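TRNA threonylcarbamoyladenosine dehydratase (Escherichia coli, PDB 4D79) catalyses the ATP-dependent dehydration of threonylcarbamoyladenosine at position 37 of tRNAs to its cyclic form, and can accept sulfur from the cysteine desulfurase CsdA in vitro. Local coordinates at residues 68-71 and 75-78; 88-93 and 100-105; 125-130 and 137-142; 184-187 and 191-194; 202-207 and 250-255. All coordinates share one frame; numbering follows the deposited sequence.

Contact 1 of 5, residues 68-71 and 75-78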
# COMPACT_ATOMS: atom_id res chain seq x y z
N THR B 68 14.21 4.63 -12.55
CA THR B 68 14.37 5.11 -11.18
C THR B 68 13.05 5.19 -10.43
O THR B 68 13.09 5.39 -9.20
CB THR B 68 15.06 6.49 -11.13
OG1 THR B 68 14.26 7.45 -11.81
CG2 THR B 68 16.49 6.48 -11.76
N ASN B 69 11.91 5.02 -11.12
CA ASN B 69 10.61 4.90 -10.46
C ASN B 69 10.40 3.56 -9.74
O ASN B 69 9.43 3.42 -8.99
CB ASN B 69 9.44 5.02 -11.45
CG ASN B 69 9.39 6.34 -12.22
OD1 ASN B 69 8.71 6.39 -13.24
ND2 ASN B 69 10.07 7.38 -11.76
N THR B 70 11.28 2.59 -9.96
CA THR B 70 11.06 1.22 -9.53
C THR B 70 10.85 1.09 -8.03
O THR B 70 10.12 0.21 -7.59
CB THR B 70 12.24 0.38 -10.00
OG1 THR B 70 12.26 0.41 -11.43
CG2 THR B 70 12.16 -1.05 -9.50
N ASN B 71 11.50 1.95 -7.24
CA ASN B 71 11.41 1.79 -5.81
C ASN B 71 10.05 2.14 -5.24
O ASN B 71 9.81 1.80 -4.08
CB ASN B 71 12.45 2.63 -5.09
CG ASN B 71 12.25 4.13 -5.30
OD1 ASN B 71 11.92 4.57 -6.39
ND2 ASN B 71 12.45 4.92 -4.22
N HIS B 75 3.52 0.91 -11.56
CA HIS B 75 3.66 0.70 -13.00
C HIS B 75 5.10 0.59 -13.46
O HIS B 75 5.34 0.37 -14.66
CB HIS B 75 2.98 1.83 -13.78
CG HIS B 75 3.40 3.18 -13.31
ND1 HIS B 75 4.71 3.63 -13.36
CD2 HIS B 75 2.68 4.17 -12.72
CE1 HIS B 75 4.77 4.83 -12.82
NE2 HIS B 75 3.55 5.18 -12.43
N ALA B 76 6.06 0.73 -12.55
CA ALA B 76 7.48 0.78 -12.92
C ALA B 76 7.97 -0.66 -13.01
O ALA B 76 8.26 -1.32 -12.01
CB ALA B 76 8.27 1.61 -11.92
N LEU B 77 7.94 -1.18 -14.23
CA LEU B 77 8.37 -2.53 -14.56
C LEU B 77 9.31 -2.42 -15.75
O LEU B 77 9.20 -1.49 -16.55
CB LEU B 77 7.19 -3.45 -14.97
CG LEU B 77 6.02 -3.62 -13.99
CD1 LEU B 77 4.88 -4.46 -14.60
CD2 LEU B 77 6.53 -4.25 -12.71
N ARG B 78 10.17 -3.42 -15.89
CA ARG B 78 11.18 -3.41 -16.95
C ARG B 78 10.57 -3.08 -18.31
O ARG B 78 11.10 -2.25 -19.06
CB ARG B 78 11.87 -4.79 -17.00
CG ARG B 78 12.94 -4.95 -18.02
CD ARG B 78 13.33 -6.41 -18.15
NE ARG B 78 14.34 -6.59 -19.18
CZ ARG B 78 15.01 -7.72 -19.37
NH1 ARG B 78 14.75 -8.77 -18.61
NH2 ARG B 78 15.92 -7.79 -20.33

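Contact 2 of 5, residues 88-93 and 100-105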
# COMPACT_ATOMS: atom_id res chain seq x y z
N VAL B 88 -0.00 3.49 -19.17
CA VAL B 88 0.34 2.21 -18.57
C VAL B 88 -0.62 1.87 -17.44
O VAL B 88 -1.12 0.74 -17.32
CB VAL B 88 1.80 2.24 -18.07
CG1 VAL B 88 2.12 0.99 -17.21
CG2 VAL B 88 2.75 2.32 -19.23
N MET B 89 -0.88 2.85 -16.57
CA MET B 89 -1.78 2.64 -15.45
C MET B 89 -3.21 2.43 -15.92
O MET B 89 -3.95 1.62 -15.35
CB MET B 89 -1.68 3.83 -14.50
CG MET B 89 -2.22 3.56 -13.13
SD MET B 89 -1.29 2.27 -12.26
CE MET B 89 -2.59 1.47 -11.36
N ALA B 90 -3.63 3.12 -16.99
CA ALA B 90 -4.98 2.90 -17.51
C ALA B 90 -5.16 1.48 -18.02
O ALA B 90 -6.21 0.86 -17.81
CB ALA B 90 -5.30 3.89 -18.62
N GLU B 91 -4.16 0.95 -18.74
CA GLU B 91 -4.26 -0.42 -19.23
C GLU B 91 -4.32 -1.42 -18.08
O GLU B 91 -5.01 -2.45 -18.17
CB GLU B 91 -3.08 -0.76 -20.14
CG GLU B 91 -3.25 -2.11 -20.79
CD GLU B 91 -4.53 -2.19 -21.61
OE1 GLU B 91 -4.97 -1.14 -22.13
OE2 GLU B 91 -5.11 -3.29 -21.68
N ARG B 92 -3.58 -1.15 -17.01
CA ARG B 92 -3.67 -1.99 -15.83
C ARG B 92 -5.06 -1.95 -15.22
O ARG B 92 -5.60 -3.00 -14.82
CB ARG B 92 -2.63 -1.55 -14.82
CG ARG B 92 -2.57 -2.46 -13.63
CD ARG B 92 -1.41 -2.10 -12.70
NE ARG B 92 -1.62 -2.76 -11.43
CZ ARG B 92 -1.31 -4.03 -11.19
NH1 ARG B 92 -0.72 -4.77 -12.13
NH2 ARG B 92 -1.61 -4.56 -10.02
N ILE B 93 -5.66 -0.76 -15.11
CA ILE B 93 -7.00 -0.65 -14.53
C ILE B 93 -8.00 -1.44 -15.35
O ILE B 93 -8.90 -2.08 -14.80
CB ILE B 93 -7.40 0.83 -14.39
CG1 ILE B 93 -6.55 1.46 -13.27
CG2 ILE B 93 -8.89 0.95 -14.10
CD1 ILE B 93 -6.66 2.95 -13.17
N CYS B 100 -14.62 -0.74 -15.92
CA CYS B 100 -14.31 0.60 -15.42
C CYS B 100 -14.10 1.55 -16.61
O CYS B 100 -13.42 1.21 -17.58
CB CYS B 100 -13.07 0.57 -14.54
SG CYS B 100 -12.59 2.21 -13.85
N ARG B 101 -14.67 2.74 -16.54
CA ARG B 101 -14.47 3.74 -17.60
C ARG B 101 -13.26 4.59 -17.25
O ARG B 101 -13.31 5.41 -16.33
CB ARG B 101 -15.73 4.59 -17.79
CG ARG B 101 -15.58 5.75 -18.76
CD ARG B 101 -16.96 6.35 -19.13
NE ARG B 101 -17.63 6.96 -17.98
CZ ARG B 101 -17.37 8.18 -17.52
NH1 ARG B 101 -16.45 8.94 -18.08
NH2 ARG B 101 -18.04 8.63 -16.47
N VAL B 102 -12.16 4.40 -17.96
CA VAL B 102 -10.90 5.03 -17.66
C VAL B 102 -10.60 6.11 -18.68
O VAL B 102 -10.60 5.85 -19.89
CB VAL B 102 -9.75 4.02 -17.63
CG1 VAL B 102 -8.50 4.72 -17.15
CG2 VAL B 102 -10.09 2.87 -16.73
N THR B 103 -10.28 7.30 -18.21
CA THR B 103 -9.92 8.42 -19.08
C THR B 103 -8.49 8.82 -18.77
O THR B 103 -8.12 8.94 -17.59
CB THR B 103 -10.87 9.60 -18.88
OG1 THR B 103 -12.22 9.16 -19.10
CG2 THR B 103 -10.50 10.80 -19.82
N VAL B 104 -7.69 9.00 -19.81
CA VAL B 104 -6.32 9.48 -19.69
C VAL B 104 -6.29 10.91 -20.19
O VAL B 104 -6.74 11.17 -21.30
CB VAL B 104 -5.34 8.60 -20.49
CG1 VAL B 104 -3.97 9.24 -20.60
CG2 VAL B 104 -5.26 7.22 -19.85
N VAL B 105 -5.77 11.81 -19.36
CA VAL B 105 -5.40 13.17 -19.73
C VAL B 105 -3.88 13.23 -19.75
O VAL B 105 -3.22 13.23 -18.70
CB VAL B 105 -5.98 14.19 -18.75
CG1 VAL B 105 -5.55 15.63 -19.13
CG2 VAL B 105 -7.47 14.07 -18.73

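Contact 3 of 5, residues 125-130 and 137-142. With ATP (adenosine-5'-triphosphate), chain K.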
# COMPACT_ATOMS: atom_id res chain seq x y z
N VAL B 125 -11.46 14.43 -6.16
CA VAL B 125 -10.15 14.62 -6.77
C VAL B 125 -9.08 14.20 -5.76
O VAL B 125 -9.10 14.64 -4.61
CB VAL B 125 -9.94 16.08 -7.22
CG1 VAL B 125 -8.54 16.27 -7.81
CG2 VAL B 125 -11.02 16.47 -8.27
N ILE B 126 -8.16 13.36 -6.20
CA ILE B 126 -7.01 12.95 -5.39
C ILE B 126 -5.78 13.63 -5.98
O ILE B 126 -5.38 13.40 -7.13
CB ILE B 126 -6.86 11.42 -5.35
CG1 ILE B 126 -8.11 10.79 -4.71
CG2 ILE B 126 -5.59 11.03 -4.59
CD1 ILE B 126 -8.09 9.33 -4.65
N ASP B 127 -5.22 14.53 -5.21
CA ASP B 127 -4.10 15.34 -5.66
C ASP B 127 -2.82 14.68 -5.20
O ASP B 127 -2.50 14.68 -4.01
CB ASP B 127 -4.20 16.76 -5.14
CG ASP B 127 -2.88 17.45 -5.17
OD1 ASP B 127 -2.14 17.19 -6.13
OD2 ASP B 127 -2.58 18.25 -4.27
N ALA B 128 -2.07 14.13 -6.16
CA ALA B 128 -0.81 13.44 -5.90
C ALA B 128 0.31 14.09 -6.71
O ALA B 128 1.23 13.41 -7.18
CB ALA B 128 -0.95 11.96 -6.22
N ILE B 129 0.22 15.40 -6.86
CA ILE B 129 1.21 16.19 -7.56
C ILE B 129 2.39 16.44 -6.62
O ILE B 129 2.20 16.78 -5.45
CB ILE B 129 0.59 17.53 -8.03
CG1 ILE B 129 -0.51 17.30 -9.09
CG2 ILE B 129 1.63 18.46 -8.59
CD1 ILE B 129 -1.39 18.54 -9.31
N ASP B 130 3.60 16.33 -7.15
CA ASP B 130 4.79 16.53 -6.34
C ASP B 130 5.39 17.93 -6.49
O ASP B 130 6.30 18.27 -5.74
CB ASP B 130 5.85 15.45 -6.67
CG ASP B 130 6.43 15.59 -8.06
OD1 ASP B 130 5.74 16.15 -8.95
OD2 ASP B 130 7.56 15.12 -8.27
N ALA B 137 -2.38 25.46 -7.83
CA ALA B 137 -3.44 25.80 -8.76
C ALA B 137 -4.60 24.80 -8.67
O ALA B 137 -5.78 25.19 -8.71
CB ALA B 137 -2.88 25.85 -10.17
N LEU B 138 -4.29 23.50 -8.56
CA LEU B 138 -5.35 22.51 -8.43
C LEU B 138 -6.11 22.71 -7.12
O LEU B 138 -7.34 22.73 -7.10
CB LEU B 138 -4.77 21.09 -8.51
CG LEU B 138 -5.77 19.92 -8.38
CD1 LEU B 138 -6.73 19.97 -9.55
CD2 LEU B 138 -5.05 18.58 -8.33
N ILE B 139 -5.37 22.87 -6.02
CA ILE B 139 -6.01 22.97 -4.71
C ILE B 139 -6.89 24.21 -4.62
O ILE B 139 -8.02 24.15 -4.13
CB ILE B 139 -4.95 22.94 -3.60
CG1 ILE B 139 -4.38 21.53 -3.50
CG2 ILE B 139 -5.52 23.38 -2.22
CD1 ILE B 139 -3.16 21.49 -2.69
N ALA B 140 -6.36 25.36 -5.07
CA ALA B 140 -7.12 26.60 -5.01
C ALA B 140 -8.42 26.49 -5.82
O ALA B 140 -9.49 26.87 -5.34
CB ALA B 140 -6.24 27.76 -5.50
N TYR B 141 -8.34 25.88 -7.01
CA TYR B 141 -9.53 25.72 -7.83
C TYR B 141 -10.56 24.79 -7.18
O TYR B 141 -11.75 25.12 -7.13
CB TYR B 141 -9.14 25.20 -9.22
CG TYR B 141 -10.34 25.21 -10.14
CD1 TYR B 141 -10.69 26.37 -10.85
CD2 TYR B 141 -11.16 24.12 -10.22
CE1 TYR B 141 -11.83 26.40 -11.67
CE2 TYR B 141 -12.29 24.12 -11.04
CZ TYR B 141 -12.62 25.29 -11.74
OH TYR B 141 -13.72 25.27 -12.52
N CYS B 142 -10.13 23.60 -6.70
CA CYS B 142 -11.10 22.70 -6.11
C CYS B 142 -11.68 23.28 -4.84
O CYS B 142 -12.88 23.16 -4.59
CB CYS B 142 -10.47 21.32 -5.81
SG CYS B 142 -10.09 20.49 -7.34
PG ATP K . 11.10 11.82 -10.81
O1G ATP K . 12.47 11.35 -10.39
O2G ATP K . 10.68 11.38 -12.19
O3G ATP K . 10.84 13.28 -10.49
PB ATP K . 8.52 11.23 -9.79
O1B ATP K . 8.21 12.71 -9.82
O2B ATP K . 7.83 10.25 -10.72
O3B ATP K . 10.12 11.01 -9.84
PA ATP K . 6.96 11.04 -7.46
O1A ATP K . 7.25 12.37 -6.76
O2A ATP K . 6.70 9.82 -6.62
O3A ATP K . 8.27 10.69 -8.30
O5' ATP K . 5.77 11.21 -8.55
C5' ATP K . 5.06 12.44 -8.81
C4' ATP K . 4.11 12.42 -10.01
O4' ATP K . 3.25 13.60 -10.08
C3' ATP K . 4.86 12.38 -11.34
O3' ATP K . 4.46 11.26 -12.15
C2' ATP K . 4.49 13.69 -12.02
O2' ATP K . 4.49 13.58 -13.43
C1' ATP K . 3.12 14.02 -11.47
N9 ATP K . 2.76 15.44 -11.75
C8 ATP K . 3.58 16.48 -11.45
N7 ATP K . 3.05 17.68 -11.81
C5 ATP K . 1.87 17.41 -12.37
C6 ATP K . 0.81 18.25 -12.95
N6 ATP K . 0.99 19.58 -12.99
N1 ATP K . -0.29 17.68 -13.45
C2 ATP K . -0.44 16.33 -13.43
N3 ATP K . 0.49 15.50 -12.91
C4 ATP K . 1.66 15.96 -12.36

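Contact 4 of 5, residues 184-187 and 191-194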
# COMPACT_ATOMS: atom_id res chain seq x y z
N ARG B 184 2.63 29.16 -1.35
CA ARG B 184 2.20 29.53 -2.70
C ARG B 184 0.70 29.80 -2.76
O ARG B 184 0.24 30.67 -3.51
CB ARG B 184 2.57 28.45 -3.72
CG ARG B 184 2.42 28.93 -5.15
CD ARG B 184 3.51 29.96 -5.47
NE ARG B 184 4.83 29.35 -5.66
CZ ARG B 184 5.30 28.96 -6.84
NH1 ARG B 184 4.58 29.16 -7.94
NH2 ARG B 184 6.50 28.41 -6.94
N LEU B 185 -0.08 29.04 -2.00
CA LEU B 185 -1.52 29.29 -1.98
C LEU B 185 -1.81 30.71 -1.52
O LEU B 185 -2.70 31.37 -2.06
CB LEU B 185 -2.23 28.29 -1.06
CG LEU B 185 -2.45 26.89 -1.63
CD1 LEU B 185 -2.88 25.90 -0.55
CD2 LEU B 185 -3.49 26.95 -2.75
N LYS B 186 -1.07 31.18 -0.53
CA LYS B 186 -1.30 32.52 -0.01
C LYS B 186 -0.87 33.57 -1.03
O LYS B 186 -1.67 34.42 -1.43
CB LYS B 186 -0.58 32.68 1.32
CG LYS B 186 -0.63 34.09 1.92
CD LYS B 186 -0.02 34.12 3.32
CE LYS B 186 0.14 35.54 3.86
NZ LYS B 186 0.55 35.55 5.30
N SER B 187 0.36 33.48 -1.53
CA SER B 187 0.91 34.54 -2.37
C SER B 187 0.25 34.57 -3.74
O SER B 187 -0.00 35.66 -4.28
CB SER B 187 2.43 34.38 -2.49
OG SER B 187 2.77 33.17 -3.14
N VAL B 191 -5.29 32.35 -0.82
CA VAL B 191 -5.83 31.33 0.07
C VAL B 191 -5.08 31.39 1.39
O VAL B 191 -3.88 31.12 1.44
CB VAL B 191 -5.72 29.93 -0.56
CG1 VAL B 191 -6.21 28.88 0.40
CG2 VAL B 191 -6.52 29.87 -1.85
N VAL B 192 -5.80 31.72 2.46
CA VAL B 192 -5.23 31.94 3.78
C VAL B 192 -6.13 31.26 4.81
O VAL B 192 -7.31 30.98 4.55
CB VAL B 192 -5.10 33.44 4.10
CG1 VAL B 192 -4.12 34.08 3.13
CG2 VAL B 192 -6.46 34.11 4.01
N LYS B 193 -5.56 30.96 5.96
CA LYS B 193 -6.33 30.20 6.94
C LYS B 193 -7.38 31.09 7.58
O LYS B 193 -7.25 32.32 7.64
CB LYS B 193 -5.42 29.56 7.99
CG LYS B 193 -4.52 30.46 8.77
CD LYS B 193 -3.35 29.62 9.30
CE LYS B 193 -2.41 30.43 10.18
NZ LYS B 193 -1.13 29.70 10.41
N ASN B 194 -8.46 30.46 8.02
CA ASN B 194 -9.65 31.15 8.48
C ASN B 194 -9.53 31.43 9.97
O ASN B 194 -8.45 31.31 10.57
CB ASN B 194 -10.90 30.33 8.14
CG ASN B 194 -10.98 29.02 8.90
OD1 ASN B 194 -10.25 28.79 9.86
ND2 ASN B 194 -11.86 28.14 8.45

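Contact 5 of 5, residues 202-207 and 250-255. With K (potassium ion), chain I.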
# COMPACT_ATOMS: atom_id res chain seq x y z
N ASP B 202 -8.12 19.00 3.03
CA ASP B 202 -7.74 17.78 3.72
C ASP B 202 -6.43 17.29 3.14
O ASP B 202 -6.30 17.17 1.92
CB ASP B 202 -8.76 16.63 3.59
CG ASP B 202 -10.10 16.93 4.23
OD1 ASP B 202 -10.19 17.85 5.07
OD2 ASP B 202 -11.09 16.20 3.91
N CYS B 203 -5.47 16.95 4.01
CA CYS B 203 -4.12 16.64 3.57
C CYS B 203 -3.59 15.37 4.25
O CYS B 203 -3.59 15.28 5.48
CB CYS B 203 -3.18 17.79 3.86
SG CYS B 203 -1.54 17.53 3.11
N VAL B 204 -3.11 14.42 3.45
CA VAL B 204 -2.43 13.25 3.98
C VAL B 204 -0.97 13.62 4.24
O VAL B 204 -0.28 14.14 3.37
CB VAL B 204 -2.51 12.07 3.00
CG1 VAL B 204 -1.81 10.82 3.62
CG2 VAL B 204 -3.97 11.76 2.59
N PHE B 205 -0.50 13.36 5.45
CA PHE B 205 0.87 13.64 5.85
C PHE B 205 1.28 12.61 6.88
O PHE B 205 0.50 11.74 7.25
CB PHE B 205 1.00 15.07 6.42
CG PHE B 205 0.56 15.15 7.84
CD1 PHE B 205 -0.77 14.99 8.17
CD2 PHE B 205 1.47 15.35 8.86
CE1 PHE B 205 -1.19 15.01 9.50
CE2 PHE B 205 1.05 15.38 10.19
CZ PHE B 205 -0.27 15.20 10.51
N SER B 206 2.53 12.70 7.33
CA SER B 206 3.03 11.83 8.39
C SER B 206 3.70 12.63 9.50
O SER B 206 4.38 13.62 9.23
CB SER B 206 3.97 10.80 7.80
OG SER B 206 4.60 10.10 8.85
N THR B 207 3.48 12.21 10.74
CA THR B 207 4.14 12.84 11.88
C THR B 207 5.60 12.48 11.99
O THR B 207 6.29 13.06 12.82
CB THR B 207 3.47 12.47 13.20
OG1 THR B 207 3.33 11.05 13.29
CG2 THR B 207 2.08 13.13 13.30
N PHE B 250 -3.15 5.06 -0.36
CA PHE B 250 -4.23 4.26 0.20
C PHE B 250 -5.01 5.02 1.26
O PHE B 250 -6.25 4.94 1.31
CB PHE B 250 -3.72 2.94 0.78
CG PHE B 250 -3.16 2.00 -0.22
CD1 PHE B 250 -3.44 2.13 -1.57
CD2 PHE B 250 -2.34 0.95 0.19
CE1 PHE B 250 -2.92 1.27 -2.48
CE2 PHE B 250 -1.82 0.06 -0.75
CZ PHE B 250 -2.10 0.20 -2.05
N VAL B 251 -4.31 5.80 2.09
CA VAL B 251 -5.01 6.60 3.09
C VAL B 251 -5.84 7.69 2.41
O VAL B 251 -6.98 7.98 2.82
CB VAL B 251 -4.02 7.19 4.09
CG1 VAL B 251 -4.66 8.30 4.92
CG2 VAL B 251 -3.45 6.10 4.99
N ALA B 252 -5.31 8.30 1.35
CA ALA B 252 -6.10 9.28 0.60
C ALA B 252 -7.39 8.66 0.04
O ALA B 252 -8.46 9.28 0.13
CB ALA B 252 -5.26 9.86 -0.53
N VAL B 253 -7.32 7.47 -0.54
CA VAL B 253 -8.53 6.82 -1.10
C VAL B 253 -9.52 6.49 -0.00
O VAL B 253 -10.71 6.82 -0.10
CB VAL B 253 -8.13 5.59 -1.92
CG1 VAL B 253 -9.28 4.74 -2.31
CG2 VAL B 253 -7.39 6.05 -3.18
N SER B 254 -9.05 5.90 1.09
CA SER B 254 -9.94 5.54 2.19
C SER B 254 -10.63 6.77 2.76
O SER B 254 -11.82 6.71 3.11
CB SER B 254 -9.18 4.83 3.30
OG SER B 254 -8.86 3.48 2.96
N HIS B 255 -9.90 7.88 2.87
CA HIS B 255 -10.50 9.12 3.34
C HIS B 255 -11.59 9.59 2.38
O HIS B 255 -12.70 9.95 2.80
CB HIS B 255 -9.41 10.18 3.49
CG HIS B 255 -9.91 11.50 4.00
ND1 HIS B 255 -10.15 11.74 5.34
CD2 HIS B 255 -10.26 12.63 3.35
CE1 HIS B 255 -10.57 12.98 5.49
NE2 HIS B 255 -10.67 13.54 4.30
K K I . 6.46 13.95 8.03
O HOH W 1 4.56 14.22 5.73

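Contact 1 of 5, residues 68-71 and 75-78
With chi1 at -59°, N69 carries its amide on the same side as its own backbone N and opposite the carbonyl carbon. Its CB and the peptide carbon that follows face A76, and the A76 methyl packs on both: A76 CB lies 3.6 Å from N69 CB and 3.6 Å from N69 C. T70 continues the surface, its CA 3.7 Å from A76 CB. The T70 hydroxyl adds little here, since OG1 is bonded back to the carbonyl of V67. H75 has its ring between its own N and carbonyl carbon (chi1 50°), and this swings CE1 to 4.3 Å from N69 OD1, a loose approach at the ring edge and near the ring plane. Each of those polar groups is held elsewhere: N69 OD1 accepts from the amide of C66, and H75 NE2 pairs with the carbonyl of I38.

Both segments belong to the long loop that links strand 56-60 to helix 85-96 in this Rossmann-like ThiF domain, and three residues separate them. N69 also lines the ATP pocket, so the A76 methyl packs behind a pocket residue. R51 of the second subunit reaches across the dimer interface, where its NH1 is hydrogen-bonded to the carbonyls of both T70 and A76, so one guanidinium nitrogen of the other subunit bridges the two segments.

Contact 2 of 5, residues 88-93 and 100-105
The interaction between A90, I93 and the side chains of C100, V102 and V104 is wholly apolar, and it divides into two groups of carbon contacts and one with sulfur. In the first group the A90 methyl fits between two valines of the strand: its CB is 3.6 Å from V102 CG1 and equally 3.6 Å from V104 CG2. Alternate residues of an extended strand face the same way, which is why V102 and V104 can straddle one small side chain. The second group is the I93 branch. With chi1 at -71°, CG1 of I93 is opposite its carbonyl carbon and the CG2 methyl is left pointing at the strand, where it presses on V102 CG2 at 3.5 Å, closer than ordinary van der Waals contact. V102 thus spends one methyl on each helix residue. Replacing it with an alanine would probably open a gap beside both A90 and I93, because neither methyl would be there to fill it. The sulfur contact comes from C100 SG, 3.9 Å from the same I93 CG2.

Helix 85-96 and strand 101-105 run almost exactly antiparallel, with segment axes 178° apart and 8.9 Å between them, as expected for the second half of a beta-alpha-beta crossover. The strand lies at the border of the chain's sheet, paired through its backbone with parallel strand 56-60, while M89 and I93 pack on helix 42-51.

Contact 3 of 5, residues 125-130 and 137-142
The carboxylate of D127 has a methyl over one face and an amide approaching from the other. L138 CD2 sits above the first, 4.0 Å from D127 CG and 3.8 Å from D127 CB. From the opposite side the backbone N of I129 donates to D127 OD1 at 3.1 Å, tilted 39° out of the carboxylate plane, and so closes an Asx turn that helps to fix the rotation of the group. The second oxygen, OD2, is touched by I139 CD1 at 3.7 Å, the two side chains crossing at about a right angle; its polar needs are met by a salt bridge with K135 NZ and a hydrogen bond with T151 OG1. A second flat group, the adenine of ATP, has I129 over one of its faces, with CG2 3.6 Å from N7 of the nucleotide.

I129 works both ways, for its CD1 end reaches back to L138 CD2 at 3.8 Å. L138 holds its CG opposite the backbone N; with chi2 near 64°, this brings CD2 against the side chains of the strand, where it also meets V125 CG1. Further along the helix, C142 SG packs on V125 CG2 at 4.2 Å. The loop just past the strand, A128 to D130, belongs to the ATP pocket, while V125, D127 and I129 pack on the helix.

Strand 124-127 and helix 132-144 form the first two elements of a beta-alpha-beta unit completed by strand 149-152, their segment axes 151° apart. Helix 114-118 packs on V125 and L138, and helix 176-189 touches I139.

Contact 4 of 5, residues 184-187 and 191-194
Where the chain leaves helix 176-189 it doubles back on the last turns, and V191 N donates to L185 O at 3.0 Å, fairly straight at 157° but reaching the oxygen from 46° out of the carbonyl plane. This bond between residues six apart takes up a helix carbonyl close to the C-terminal end and links the last turns of the helix to the start of the loop that leads to strand 202-206 in the ThiF domain. A CA-H...O contact joins in, with K186 CA 3.3 Å from V191 O.

Among the side chains, L185 and V191 meet at their roots, CB to CB at 3.9 Å, and the V191 CB also packs over the L185 carbonyl oxygen. This is the buried side. L185 packs on L169, and V191 on R143 of helix 132-144 and on L199.

K186 and V192 make the outer, exposed half. K186 holds CG opposite its backbone N (chi1 175°) and runs fully extended, its amine leading away from the loop, so only the aliphatic part is used: V192 CG1 crosses it obliquely, 3.7 Å from K186 CG.

Contact 5 of 5, residues 202-207 and 250-255
The ring of H255 and the carboxylate of D202 stand nearly perpendicular, their planes 86° apart. H255 NE2 donates edge-on to D202 OD2 at 2.7 Å, an almost straight bond that keeps the oxygen in the ring plane yet meets the carboxylate 50° above its own plane. H255 has CG opposite the backbone N (chi1 -179°), which extends the ring from the helix to the strand. A phenylalanine here would probably leave the D202 carboxylate without its imidazole donor and freer to turn.

Two residues on, V204 divides its methyls between neighbouring helix residues: CG1 meets V251 CG1 at 4.0 Å, crossing at a slant, and CG2 lies on A252, 3.9 Å from its CB. Although part of helix 242-266 is predicted to be transmembrane, in this crystal it packs against the sheet, with F250 and V253 turned to helix 42-51 and V251 touching T162 of the second subunit.

Beyond the helix contact the strand's end enters a potassium site: S206 O binds the ion at 2.4 Å, and S206 N donates to a water that also binds it. Q158, Q174 and E208 complete this metal site.

How the contacts relate
Along the chain the five contacts follow in series, none nesting or crossing. Contact 1 closes a short loop of three residues after strand 56-60, and contact 2 then ties the next helix to its edge strand; the two touch where H75 packs on V88. Contact 3 closes a strand-helix turn deeper in the sheet. Contact 4, at the end of helix 176-189, abuts contact 3, with I139 and A140 against L185. Contact 5 spans the longest interval, bringing C-terminal helix 242-266 onto strand 202-206, and meets contact 3 on the sheet's other side, where I126 packs on A252 and V253. Contacts 1 and 3 both contribute residues to the ATP pocket.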